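Local structure of putative phosphonate binding protein for ABC transporter (Prochlorococcus marinus str. MIT 9301, 5LQ5) at residues K91-V96 with F197-E202; K109-L114 with N138-E143; R118-S123 with G168-G173; A160-V165 with G173-Q178. The protein binds inorganic phosphite strongly, and methylphosphonate and phosphate only very weakly, probably as the periplasmic solute-binding component of an ABC transporter. All coordinates share one frame; numbering follows the deposited sequence.

Contact 1: residues K91-V96 with F197-E202; sequences KSVFVV and FWITPE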
loop_
_atom_site.group_PDB
_atom_site.type_symbol
_atom_site.label_atom_id
_atom_site.label_comp_id
_atom_site.label_asym_id
_atom_site.label_seq_id
_atom_site.Cartn_x
_atom_site.Cartn_y
_atom_site.Cartn_z
ATOM N N LYS A 91 9.055 5.050 0.717
ATOM C CA LYS A 91 9.467 5.667 -0.544
ATOM C C LYS A 91 8.813 5.027 -1.770
ATOM O O LYS A 91 8.458 3.851 -1.759
ATOM C CB LYS A 91 10.990 5.603 -0.734
ATOM C CG LYS A 91 11.755 6.281 0.369
ATOM C CD LYS A 91 13.240 5.981 0.195
ATOM C CE LYS A 91 14.064 6.712 1.237
ATOM N NZ LYS A 91 15.509 6.502 0.954
ATOM N N SER A 92 8.669 5.846 -2.810
ATOM C CA SER A 92 8.313 5.369 -4.128
ATOM C C SER A 92 9.545 5.351 -5.018
ATOM O O SER A 92 10.554 6.030 -4.767
ATOM C CB SER A 92 7.273 6.270 -4.786
ATOM O OG SER A 92 6.088 6.400 -4.000
ATOM N N VAL A 93 9.401 4.614 -6.104
ATOM C CA VAL A 93 10.299 4.673 -7.249
ATOM C C VAL A 93 9.539 5.031 -8.510
ATOM O O VAL A 93 8.363 4.658 -8.716
ATOM C CB VAL A 93 11.077 3.360 -7.478
ATOM C CG1 VAL A 93 11.966 3.094 -6.272
ATOM C CG2 VAL A 93 10.157 2.158 -7.767
ATOM N N PHE A 94 10.204 5.835 -9.317
ATOM C CA PHE A 94 9.862 6.019 -10.701
ATOM C C PHE A 94 10.719 5.077 -11.530
ATOM O O PHE A 94 11.938 5.015 -11.339
ATOM C CB PHE A 94 10.081 7.454 -11.147
ATOM C CG PHE A 94 9.057 8.438 -10.606
ATOM C CD1 PHE A 94 8.054 8.942 -11.406
ATOM C CD2 PHE A 94 9.118 8.871 -9.301
ATOM C CE1 PHE A 94 7.150 9.874 -10.914
ATOM C CE2 PHE A 94 8.202 9.790 -8.781
ATOM C CZ PHE A 94 7.206 10.289 -9.587
ATOM N N VAL A 95 10.092 4.361 -12.446
ATOM C CA VAL A 95 10.749 3.441 -13.357
ATOM C C VAL A 95 10.450 3.807 -14.799
ATOM O O VAL A 95 9.361 4.361 -15.110
ATOM C CB VAL A 95 10.396 1.980 -13.098
ATOM C CG1 VAL A 95 10.780 1.562 -11.696
ATOM C CG2 VAL A 95 8.947 1.673 -13.373
ATOM N N VAL A 96 11.409 3.495 -15.675
ATOM C CA VAL A 96 11.281 3.734 -17.103
ATOM C C VAL A 96 11.640 2.505 -17.906
ATOM O O VAL A 96 12.449 1.682 -17.477
ATOM C CB VAL A 96 12.106 4.928 -17.599
ATOM C CG1 VAL A 96 11.590 6.231 -16.990
ATOM C CG2 VAL A 96 13.585 4.734 -17.266
ATOM N N PHE A 197 14.587 4.944 -12.329
ATOM C CA PHE A 197 14.707 6.352 -12.777
ATOM C C PHE A 197 14.958 7.320 -11.641
ATOM O O PHE A 197 15.850 8.173 -11.732
ATOM C CB PHE A 197 13.506 6.779 -13.646
ATOM C CG PHE A 197 13.604 8.176 -14.222
ATOM C CD1 PHE A 197 14.508 8.479 -15.223
ATOM C CD2 PHE A 197 12.781 9.195 -13.772
ATOM C CE1 PHE A 197 14.594 9.759 -15.736
ATOM C CE2 PHE A 197 12.841 10.460 -14.310
ATOM C CZ PHE A 197 13.790 10.758 -15.290
ATOM N N TRP A 198 14.169 7.202 -10.579
ATOM C CA TRP A 198 14.273 8.083 -9.407
ATOM C C TRP A 198 13.677 7.438 -8.164
ATOM O O TRP A 198 12.674 6.729 -8.257
ATOM C CB TRP A 198 13.631 9.449 -9.669
ATOM C CG TRP A 198 13.903 10.508 -8.670
ATOM C CD1 TRP A 198 15.136 11.000 -8.330
ATOM C CD2 TRP A 198 12.954 11.273 -7.920
ATOM N NE1 TRP A 198 15.019 11.984 -7.400
ATOM C CE2 TRP A 198 13.691 12.182 -7.125
ATOM C CE3 TRP A 198 11.552 11.267 -7.816
ATOM C CZ2 TRP A 198 13.081 13.083 -6.254
ATOM C CZ3 TRP A 198 10.949 12.180 -6.946
ATOM C CH2 TRP A 198 11.715 13.054 -6.165
ATOM N N ILE A 199 14.327 7.686 -7.027
ATOM C CA ILE A 199 13.817 7.331 -5.698
ATOM C C ILE A 199 13.348 8.621 -5.007
ATOM O O ILE A 199 14.066 9.606 -4.935
ATOM C CB ILE A 199 14.853 6.589 -4.816
ATOM C CG1 ILE A 199 15.334 5.304 -5.488
ATOM C CG2 ILE A 199 14.281 6.313 -3.438
ATOM C CD1 ILE A 199 16.623 4.753 -4.868
ATOM N N THR A 200 12.118 8.598 -4.500
ATOM C CA THR A 200 11.513 9.768 -3.862
ATOM C C THR A 200 11.971 10.022 -2.424
ATOM O O THR A 200 12.514 9.108 -1.769
ATOM C CB THR A 200 9.969 9.660 -3.820
ATOM O OG1 THR A 200 9.537 8.691 -2.831
ATOM C CG2 THR A 200 9.384 9.294 -5.227
ATOM N N PRO A 201 11.686 11.234 -1.904
ATOM C CA PRO A 201 11.737 11.453 -0.468
ATOM C C PRO A 201 10.766 10.547 0.296
ATOM O O PRO A 201 9.878 9.919 -0.297
ATOM C CB PRO A 201 11.304 12.918 -0.322
ATOM C CG PRO A 201 11.629 13.559 -1.615
ATOM C CD PRO A 201 11.338 12.483 -2.617
ATOM N N GLU A 202 10.985 10.490 1.596
ATOM C CA GLU A 202 10.195 9.659 2.528
ATOM C C GLU A 202 8.862 10.280 2.921
ATOM O O GLU A 202 8.717 11.509 2.958
ATOM C CB GLU A 202 10.967 9.401 3.832
ATOM C CG GLU A 202 12.273 8.639 3.631
ATOM C CD GLU A 202 13.347 8.937 4.673
ATOM O OE1 GLU A 202 13.454 10.081 5.156
ATOM O OE2 GLU A 202 14.114 8.010 5.000
#
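Strands 92-96 and 197-199 run antiparallel, 178° apart, and T200 joins the pairing. Its amide N donates to S92 O at 3.0 Å, nearly straight and in the carbonyl plane. The T200 side chain then takes a second hold on S92. T200 CB rests 3.8 Å from S92 O. With chi1 at 73°, T200 OG1 sits in the crowded position between backbone N and carbonyl carbon; there it accepts from S92 N at 3.0 Å and donates to P201 O at 2.8 Å, on a carbonyl lone pair. T200 CG2, anti to the carbonyl carbon, meets the F94 ring edge in its plane, 3.8 Å from F94 CE2. A valine at T200 would lack the hydroxyl that serves S92 N and P201 O, and would probably loosen the pairing here. S92 OG turns instead to Y203 OH and to the carbonyl of S128, a phosphite-pocket residue. F94 and W198 lie side by side, F94 CD2 3.7 Å from W198 CE3, their planes inclined at 47°. F94 O receives both F197 N (2.8 Å) and W198 N (3.2 Å), the signature of a classic beta bulge, here in strand 194-199 at the margin of the five-stranded mixed sheet.

Contact 2: residues K109-L114 with N138-E143; sequences KGLKKL and NQAGVE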
loop_
_atom_site.group_PDB
_atom_site.type_symbol
_atom_site.label_atom_id
_atom_site.label_comp_id
_atom_site.label_asym_id
_atom_site.label_seq_id
_atom_site.Cartn_x
_atom_site.Cartn_y
_atom_site.Cartn_z
ATOM N N LYS A 109 13.911 17.817 -9.857
ATOM C CA LYS A 109 13.657 18.644 -11.072
ATOM C C LYS A 109 13.796 17.856 -12.397
ATOM O O LYS A 109 13.177 18.208 -13.427
ATOM C CB LYS A 109 14.571 19.882 -11.099
ATOM C CG LYS A 109 14.409 20.836 -9.919
ATOM C CD LYS A 109 13.317 21.873 -10.118
ATOM C CE LYS A 109 13.502 23.035 -9.146
ATOM N NZ LYS A 109 12.515 24.126 -9.358
ATOM N N GLY A 110 14.555 16.763 -12.333
ATOM C CA GLY A 110 14.735 15.807 -13.444
ATOM C C GLY A 110 13.454 15.102 -13.889
ATOM O O GLY A 110 13.370 14.518 -14.980
ATOM N N LEU A 111 12.438 15.129 -13.035
ATOM C CA LEU A 111 11.129 14.560 -13.417
ATOM C C LEU A 111 10.506 15.249 -14.636
ATOM O O LEU A 111 9.651 14.680 -15.282
ATOM C CB LEU A 111 10.130 14.603 -12.248
ATOM C CG LEU A 111 10.421 13.675 -11.080
ATOM C CD1 LEU A 111 9.383 13.958 -9.980
ATOM C CD2 LEU A 111 10.420 12.212 -11.471
ATOM N N LYS A 112 10.949 16.467 -14.961
ATOM C CA LYS A 112 10.585 17.130 -16.230
ATOM C C LYS A 112 10.861 16.285 -17.474
ATOM O O LYS A 112 10.196 16.462 -18.512
ATOM C CB LYS A 112 11.282 18.508 -16.375
ATOM C CG LYS A 112 10.457 19.666 -15.842
ATOM C CD LYS A 112 11.272 20.944 -15.695
ATOM C CE LYS A 112 10.460 22.194 -16.022
ATOM N NZ LYS A 112 9.102 22.240 -15.407
ATOM N N LYS A 113 11.830 15.380 -17.376
ATOM C CA LYS A 113 12.157 14.451 -18.495
ATOM C C LYS A 113 11.003 13.459 -18.800
ATOM O O LYS A 113 10.983 12.793 -19.821
ATOM C CB LYS A 113 13.468 13.702 -18.229
ATOM C CG LYS A 113 14.704 14.606 -18.239
ATOM C CD LYS A 113 15.957 13.861 -17.831
ATOM C CE LYS A 113 17.077 14.779 -17.357
ATOM N NZ LYS A 113 18.311 14.026 -16.968
ATOM N N LEU A 114 10.009 13.399 -17.915
ATOM C CA LEU A 114 8.844 12.520 -18.148
ATOM C C LEU A 114 7.708 13.135 -18.941
ATOM O O LEU A 114 6.734 12.460 -19.324
ATOM C CB LEU A 114 8.356 11.933 -16.830
ATOM C CG LEU A 114 9.418 11.139 -16.057
ATOM C CD1 LEU A 114 8.851 10.635 -14.743
ATOM C CD2 LEU A 114 9.992 9.963 -16.845
ATOM N N ASN A 138 4.389 17.329 -9.434
ATOM C CA ASN A 138 3.900 18.714 -9.364
ATOM C C ASN A 138 4.959 19.675 -8.842
ATOM O O ASN A 138 5.090 20.781 -9.342
ATOM C CB ASN A 138 2.634 18.832 -8.521
ATOM C CG ASN A 138 1.398 18.220 -9.169
ATOM O OD1 ASN A 138 1.378 17.754 -10.321
ATOM N ND2 ASN A 138 0.356 18.175 -8.395
ATOM N N GLN A 139 5.742 19.231 -7.879
ATOM C CA GLN A 139 6.850 20.051 -7.352
ATOM C C GLN A 139 7.903 20.327 -8.414
ATOM O O GLN A 139 8.490 21.400 -8.430
ATOM C CB GLN A 139 7.491 19.379 -6.157
ATOM C CG GLN A 139 6.658 19.528 -4.884
ATOM C CD GLN A 139 7.364 19.025 -3.649
ATOM O OE1 GLN A 139 8.130 18.059 -3.700
ATOM N NE2 GLN A 139 7.110 19.679 -2.518
ATOM N N ALA A 140 8.103 19.357 -9.300
ATOM C CA ALA A 140 8.982 19.511 -10.515
ATOM C C ALA A 140 8.361 20.288 -11.709
ATOM O O ALA A 140 8.995 20.429 -12.765
ATOM C CB ALA A 140 9.415 18.140 -11.000
ATOM N N GLY A 141 7.134 20.766 -11.549
ATOM C CA GLY A 141 6.396 21.442 -12.625
ATOM C C GLY A 141 5.726 20.545 -13.635
ATOM O O GLY A 141 5.315 21.025 -14.697
ATOM N N VAL A 142 5.610 19.251 -13.290
ATOM C CA VAL A 142 4.956 18.257 -14.152
ATOM C C VAL A 142 3.535 18.007 -13.623
ATOM O O VAL A 142 3.355 17.649 -12.440
ATOM C CB VAL A 142 5.734 16.924 -14.270
ATOM C CG1 VAL A 142 5.074 16.009 -15.291
ATOM C CG2 VAL A 142 7.205 17.190 -14.615
ATOM N N GLU A 143 2.560 18.155 -14.520
ATOM C CA GLU A 143 1.142 17.869 -14.246
ATOM C C GLU A 143 0.700 16.759 -15.185
ATOM O O GLU A 143 1.311 16.517 -16.253
ATOM C CB GLU A 143 0.260 19.110 -14.445
ATOM C CG GLU A 143 0.615 20.249 -13.494
ATOM C CD GLU A 143 -0.265 21.469 -13.655
ATOM O OE1 GLU A 143 -1.496 21.351 -13.485
ATOM O OE2 GLU A 143 0.282 22.553 -13.922
#
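A Schellman motif closes helix 127-139, and its turn docks on the 3-10 segment 109-114, part of the connection between strands 92-97 and 119-121. N138 supplies one of the closing bonds: its carbonyl O accepts from G141 N at 3.0 Å. A140, buried, carries most of the contact from this side. Its methyl CB points into the 3-10 segment, 3.8 Å from L111 CB and 4.3 Å from K109 CA, so it touches both a side chain and the backbone. L111 itself continues inward to F94, F197 and W198, which ties the turn to the sheet. G141 follows with phi at 81°, the left-handed conformation that reverses the chain. At V142 the side chain returns toward the partner. CG1 is anti to the backbone N, and this puts CG2 against the 3-10 backbone, 3.6 Å from L111 O and 3.7 Å from K112 CA. On the solvent side the long arm of K112 curls over the turn, bent at chi3 (144°) and chi4 (46°). That side chain is poorly ordered, so its bond is probably loose: K112 NZ reaches A140 O at 3.2 Å, in the carbonyl plane and on a lone pair.

Contact 3: residues R118-S123 with G168-G173; sequences RFTFGS and GAFDAG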
loop_
_atom_site.group_PDB
_atom_site.type_symbol
_atom_site.label_atom_id
_atom_site.label_comp_id
_atom_site.label_asym_id
_atom_site.label_seq_id
_atom_site.Cartn_x
_atom_site.Cartn_y
_atom_site.Cartn_z
ATOM N N ARG A 118 4.211 8.412 -22.192
ATOM C CA ARG A 118 3.055 7.656 -21.715
ATOM C C ARG A 118 3.352 7.197 -20.280
ATOM O O ARG A 118 4.307 6.444 -20.043
ATOM C CB ARG A 118 2.772 6.471 -22.625
ATOM C CG ARG A 118 2.402 6.863 -24.049
ATOM C CD ARG A 118 2.417 5.658 -24.978
ATOM N NE ARG A 118 3.702 4.978 -24.866
ATOM C CZ ARG A 118 3.908 3.702 -25.161
ATOM N NH1 ARG A 118 2.927 2.971 -25.609
ATOM N NH2 ARG A 118 5.092 3.163 -24.990
ATOM N N PHE A 119 2.581 7.694 -19.319
ATOM C CA PHE A 119 2.894 7.518 -17.880
ATOM C C PHE A 119 1.710 6.846 -17.190
ATOM O O PHE A 119 0.552 7.198 -17.429
ATOM C CB PHE A 119 3.190 8.866 -17.195
ATOM C CG PHE A 119 3.608 8.729 -15.777
ATOM C CD1 PHE A 119 4.942 8.554 -15.457
ATOM C CD2 PHE A 119 2.672 8.660 -14.768
ATOM C CE1 PHE A 119 5.351 8.364 -14.139
ATOM C CE2 PHE A 119 3.058 8.488 -13.453
ATOM C CZ PHE A 119 4.389 8.314 -13.136
ATOM N N THR A 120 2.010 5.858 -16.349
ATOM C CA THR A 120 0.974 5.229 -15.499
ATOM C C THR A 120 1.333 5.304 -13.999
ATOM O O THR A 120 2.448 5.024 -13.579
ATOM C CB THR A 120 0.655 3.785 -15.887
ATOM O OG1 THR A 120 -0.516 3.335 -15.177
ATOM C CG2 THR A 120 1.812 2.817 -15.637
ATOM N N PHE A 121 0.344 5.673 -13.221
ATOM C CA PHE A 121 0.327 5.502 -11.804
ATOM C C PHE A 121 -0.221 4.113 -11.470
ATOM O O PHE A 121 -0.664 3.346 -12.339
ATOM C CB PHE A 121 -0.634 6.521 -11.180
ATOM C CG PHE A 121 -0.203 7.967 -11.306
ATOM C CD1 PHE A 121 0.851 8.474 -10.566
ATOM C CD2 PHE A 121 -0.868 8.812 -12.152
ATOM C CE1 PHE A 121 1.186 9.804 -10.649
ATOM C CE2 PHE A 121 -0.511 10.129 -12.259
ATOM C CZ PHE A 121 0.507 10.616 -11.519
ATOM N N GLY A 122 -0.176 3.782 -10.201
ATOM C CA GLY A 122 -0.928 2.665 -9.645
ATOM C C GLY A 122 -2.406 3.007 -9.453
ATOM O O GLY A 122 -2.976 3.776 -10.215
ATOM N N SER A 123 -3.006 2.446 -8.408
ATOM C CA SER A 123 -4.385 2.814 -8.080
ATOM C C SER A 123 -4.542 4.307 -7.924
ATOM O O SER A 123 -3.668 4.964 -7.374
ATOM C CB SER A 123 -4.844 2.150 -6.783
ATOM O OG SER A 123 -6.146 2.624 -6.372
ATOM N N GLY A 168 5.992 -2.250 -22.416
ATOM C CA GLY A 168 5.997 -1.070 -23.319
ATOM C C GLY A 168 4.625 -0.465 -23.588
ATOM O O GLY A 168 4.483 0.426 -24.445
ATOM N N ALA A 169 3.610 -0.921 -22.846
ATOM C CA ALA A 169 2.281 -0.278 -22.917
ATOM C C ALA A 169 2.346 1.175 -22.435
ATOM O O ALA A 169 1.589 2.027 -22.893
ATOM C CB ALA A 169 1.225 -1.012 -22.090
ATOM N N PHE A 170 3.207 1.402 -21.445
ATOM C CA PHE A 170 3.565 2.727 -20.967
ATOM C C PHE A 170 5.076 2.863 -20.981
ATOM O O PHE A 170 5.808 1.878 -20.934
ATOM C CB PHE A 170 3.024 2.987 -19.570
ATOM C CG PHE A 170 1.524 3.196 -19.537
ATOM C CD1 PHE A 170 0.977 4.461 -19.530
ATOM C CD2 PHE A 170 0.676 2.113 -19.554
ATOM C CE1 PHE A 170 -0.382 4.648 -19.517
ATOM C CE2 PHE A 170 -0.698 2.282 -19.540
ATOM C CZ PHE A 170 -1.216 3.556 -19.510
ATOM N N ASP A 171 5.531 4.093 -21.065
ATOM C CA ASP A 171 6.968 4.399 -21.049
ATOM C C ASP A 171 7.590 4.489 -19.646
ATOM O O ASP A 171 8.795 4.280 -19.462
ATOM C CB ASP A 171 7.206 5.743 -21.750
ATOM C CG ASP A 171 6.787 5.735 -23.182
ATOM O OD1 ASP A 171 7.184 4.786 -23.899
ATOM O OD2 ASP A 171 6.082 6.680 -23.603
ATOM N N ALA A 172 6.763 4.872 -18.675
ATOM C CA ALA A 172 7.212 5.195 -17.336
ATOM C C ALA A 172 6.076 5.003 -16.365
ATOM O O ALA A 172 4.918 5.079 -16.757
ATOM C CB ALA A 172 7.712 6.636 -17.242
ATOM N N GLY A 173 6.426 4.813 -15.098
ATOM C CA GLY A 173 5.440 4.727 -14.025
ATOM C C GLY A 173 6.056 4.896 -12.649
ATOM O O GLY A 173 7.270 5.088 -12.524
#
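R118 grips D171 side-on through two nitrogens, one to each carboxylate oxygen: NH2 to OD1 at 2.9 Å and NE to OD2 at 3.2 Å. Both bonds are almost straight and leave in the guanidinium plane, yet they meet the carboxylate from above its own plane, since the two groups are turned 56° apart. D171 OD2 has a further donor, R118 N at 2.9 Å, on its anti lone pair. In this conformer, one of two, R118 NH2 also donates to G168 O at 2.9 Å, and F170 CA sits over the centre of the guanidinium. An alanine here in place of D171 would remove both carboxylate oxygens and would probably leave the arginine charge less balanced and R118 N without this acceptor. The backbone answers the side-chain bonds: R118 O takes D171 N at 2.8 Å and A172 N at 3.2 Å, and T120 N donates to A172 O at 3.0 Å. These bonds begin the parallel pairing of strands 119-121 and 172-176, in the part of the sheet built by beta-alpha-beta crossovers through helices 127-139 and 158-167. G173 CA lies only 3.0 Å from T120 O, and a CB on it would clash with that oxygen. T120 CB stands over the F170 ring, 10° off its normal, a CH-pi contact. T161 and L164 of helix 158-167 also touch the T120 side chain. On the other face of the sheet the F119 ring covers G173 CA with one of its faces and stacks with F147.

Contact 4: residues A160-V165 with G173-Q178; sequences ATIALV and GALNKQ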
loop_
_atom_site.group_PDB
_atom_site.type_symbol
_atom_site.label_atom_id
_atom_site.label_comp_id
_atom_site.label_asym_id
_atom_site.label_seq_id
_atom_site.Cartn_x
_atom_site.Cartn_y
_atom_site.Cartn_z
ATOM N N ALA A 160 0.904 -4.422 -11.236
ATOM C CA ALA A 160 0.372 -4.069 -12.553
ATOM C C ALA A 160 1.103 -2.898 -13.223
ATOM O O ALA A 160 1.261 -2.884 -14.435
ATOM C CB ALA A 160 -1.110 -3.798 -12.495
ATOM N N THR A 161 1.599 -1.960 -12.417
ATOM C CA THR A 161 2.398 -0.852 -12.933
ATOM C C THR A 161 3.690 -1.372 -13.562
ATOM O O THR A 161 4.020 -1.029 -14.664
ATOM C CB THR A 161 2.716 0.137 -11.809
ATOM O OG1 THR A 161 1.481 0.643 -11.314
ATOM C CG2 THR A 161 3.581 1.262 -12.255
ATOM N N ILE A 162 4.365 -2.262 -12.831
ATOM C CA ILE A 162 5.602 -2.884 -13.341
ATOM C C ILE A 162 5.290 -3.562 -14.687
ATOM O O ILE A 162 6.018 -3.388 -15.656
ATOM C CB ILE A 162 6.177 -3.905 -12.335
ATOM C CG1 ILE A 162 6.754 -3.174 -11.124
ATOM C CG2 ILE A 162 7.211 -4.807 -13.012
ATOM C CD1 ILE A 162 7.032 -4.094 -9.938
ATOM N N ALA A 163 4.198 -4.320 -14.730
ATOM C CA ALA A 163 3.901 -5.125 -15.929
ATOM C C ALA A 163 3.635 -4.247 -17.151
ATOM O O ALA A 163 4.094 -4.534 -18.274
ATOM C CB ALA A 163 2.736 -6.079 -15.680
ATOM N N LEU A 164 2.960 -3.131 -16.928
ATOM C CA LEU A 164 2.622 -2.195 -18.001
ATOM C C LEU A 164 3.841 -1.470 -18.562
ATOM O O LEU A 164 3.960 -1.279 -19.765
ATOM C CB LEU A 164 1.611 -1.158 -17.522
ATOM C CG LEU A 164 0.171 -1.638 -17.355
ATOM C CD1 LEU A 164 -0.593 -0.574 -16.560
ATOM C CD2 LEU A 164 -0.523 -1.962 -18.680
ATOM N N VAL A 165 4.738 -1.029 -17.681
ATOM C CA VAL A 165 5.930 -0.330 -18.157
ATOM C C VAL A 165 6.872 -1.379 -18.798
ATOM O O VAL A 165 7.457 -1.132 -19.848
ATOM C CB VAL A 165 6.620 0.492 -17.078
ATOM C CG1 VAL A 165 7.781 1.283 -17.665
ATOM C CG2 VAL A 165 5.655 1.469 -16.410
ATOM N N GLY A 173 6.426 4.813 -15.098
ATOM C CA GLY A 173 5.440 4.727 -14.025
ATOM C C GLY A 173 6.056 4.896 -12.649
ATOM O O GLY A 173 7.270 5.088 -12.524
ATOM N N ALA A 174 5.218 4.901 -11.630
ATOM C CA ALA A 174 5.623 5.025 -10.246
ATOM C C ALA A 174 4.985 3.996 -9.379
ATOM O O ALA A 174 3.806 3.658 -9.561
ATOM C CB ALA A 174 5.317 6.416 -9.713
ATOM N N LEU A 175 5.742 3.525 -8.397
ATOM C CA LEU A 175 5.250 2.477 -7.499
ATOM C C LEU A 175 5.988 2.422 -6.171
ATOM O O LEU A 175 7.031 3.041 -5.990
ATOM C CB LEU A 175 5.270 1.096 -8.173
ATOM C CG LEU A 175 6.662 0.545 -8.467
ATOM C CD1 LEU A 175 6.622 -0.964 -8.275
ATOM C CD2 LEU A 175 7.115 0.930 -9.866
ATOM N N ASN A 176 5.410 1.631 -5.281
ATOM C CA ASN A 176 5.975 1.169 -3.992
ATOM C C ASN A 176 7.423 0.643 -4.197
ATOM O O ASN A 176 7.651 -0.275 -4.972
ATOM C CB ASN A 176 5.025 0.077 -3.499
ATOM C CG ASN A 176 5.465 -0.624 -2.245
ATOM O OD1 ASN A 176 6.647 -0.891 -2.046
ATOM N ND2 ASN A 176 4.502 -0.974 -1.395
ATOM N N LYS A 177 8.387 1.187 -3.470
ATOM C CA LYS A 177 9.830 0.825 -3.679
ATOM C C LYS A 177 10.115 -0.625 -3.228
ATOM O O LYS A 177 10.882 -1.348 -3.865
ATOM C CB LYS A 177 10.745 1.801 -2.931
ATOM C CG LYS A 177 12.232 1.418 -2.963
ATOM C CD LYS A 177 13.048 2.611 -2.482
ATOM C CE LYS A 177 14.550 2.352 -2.546
ATOM N NZ LYS A 177 14.991 1.552 -1.381
ATOM N N GLN A 178 9.475 -1.048 -2.135
ATOM C CA GLN A 178 9.596 -2.451 -1.654
ATOM C C GLN A 178 9.109 -3.483 -2.680
ATOM O O GLN A 178 9.704 -4.519 -2.877
ATOM C CB GLN A 178 8.857 -2.657 -0.320
ATOM C CG GLN A 178 9.203 -3.953 0.382
ATOM C CD GLN A 178 10.637 -3.965 0.895
ATOM O OE1 GLN A 178 11.001 -3.133 1.714
ATOM N NE2 GLN A 178 11.453 -4.908 0.411
HETATM O O HOH W 1 2.000 1.704 -8.737
#
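Three partners grip T161 OG1: water 1 at 2.8 Å, S155 OG, and the carbonyl of S157 one helical turn earlier. The torsion that permits this places OG1 anti to the carbonyl carbon, with chi1 at -61°. Water 1 donates in turn to A174 O at 2.8 Å, so one solvent molecule bridges helix 158-167 to strand 172-176. The other branch of the threonine, CG2, is anti to the backbone N and lies directly against the strand, 3.6 Å from A174 O. Further along the helix V165 presents CG2 to the strand backbone, 3.7 Å from G173 N. These two methyls flank G173 closely enough that a CB there would lie only 3.0 Å from T161 CG2 and be tight against V165 CG2 as well. L175, whose CG takes the crowded position between backbone N and carbonyl carbon (chi1 68°), crosses I162 at about a right angle, so that L175 CD1 meets I162 CD1 at 3.6 Å. At the end of the strand, N176 takes the N-cap position of helix 177-186: its OD1 accepts from V179 N, while ND2 bonds Y206 OH, a phosphite-pocket residue. The axes of helix 160-165 and strand 173-176 come within 8.3 Å, their N-to-C directions 150° apart. Apolar side-chain atoms, mostly methyls, supply the direct contact, and the water links T161 OG1 and A174 O, which at 4.2 Å are too far apart to bond directly.

Contacts 1, 3 and 4 share one mixed sheet. Strand 92-97 pairs with 194-199 in contact 1 and, along its other edge, with 172-176, the strand used by contacts 3 and 4, which have G173 in common. V93 N to L175 O (2.8 Å) and V95 N to G173 O (2.9 Å) are probable hydrogen bonds joining strands 92-97 and 172-176. Contact 2 lies against this sheet: L114 CD1 touches F94 CD1 at 3.8 Å, and L114 CD2 approaches A172 CB at 4.1 Å. The phosphite lies about 7 Å from the S92 side chain of contact 1 and about 8 Å from that of L175 in contact 4; the T120 side chain of contact 3 is about 13 Å from it.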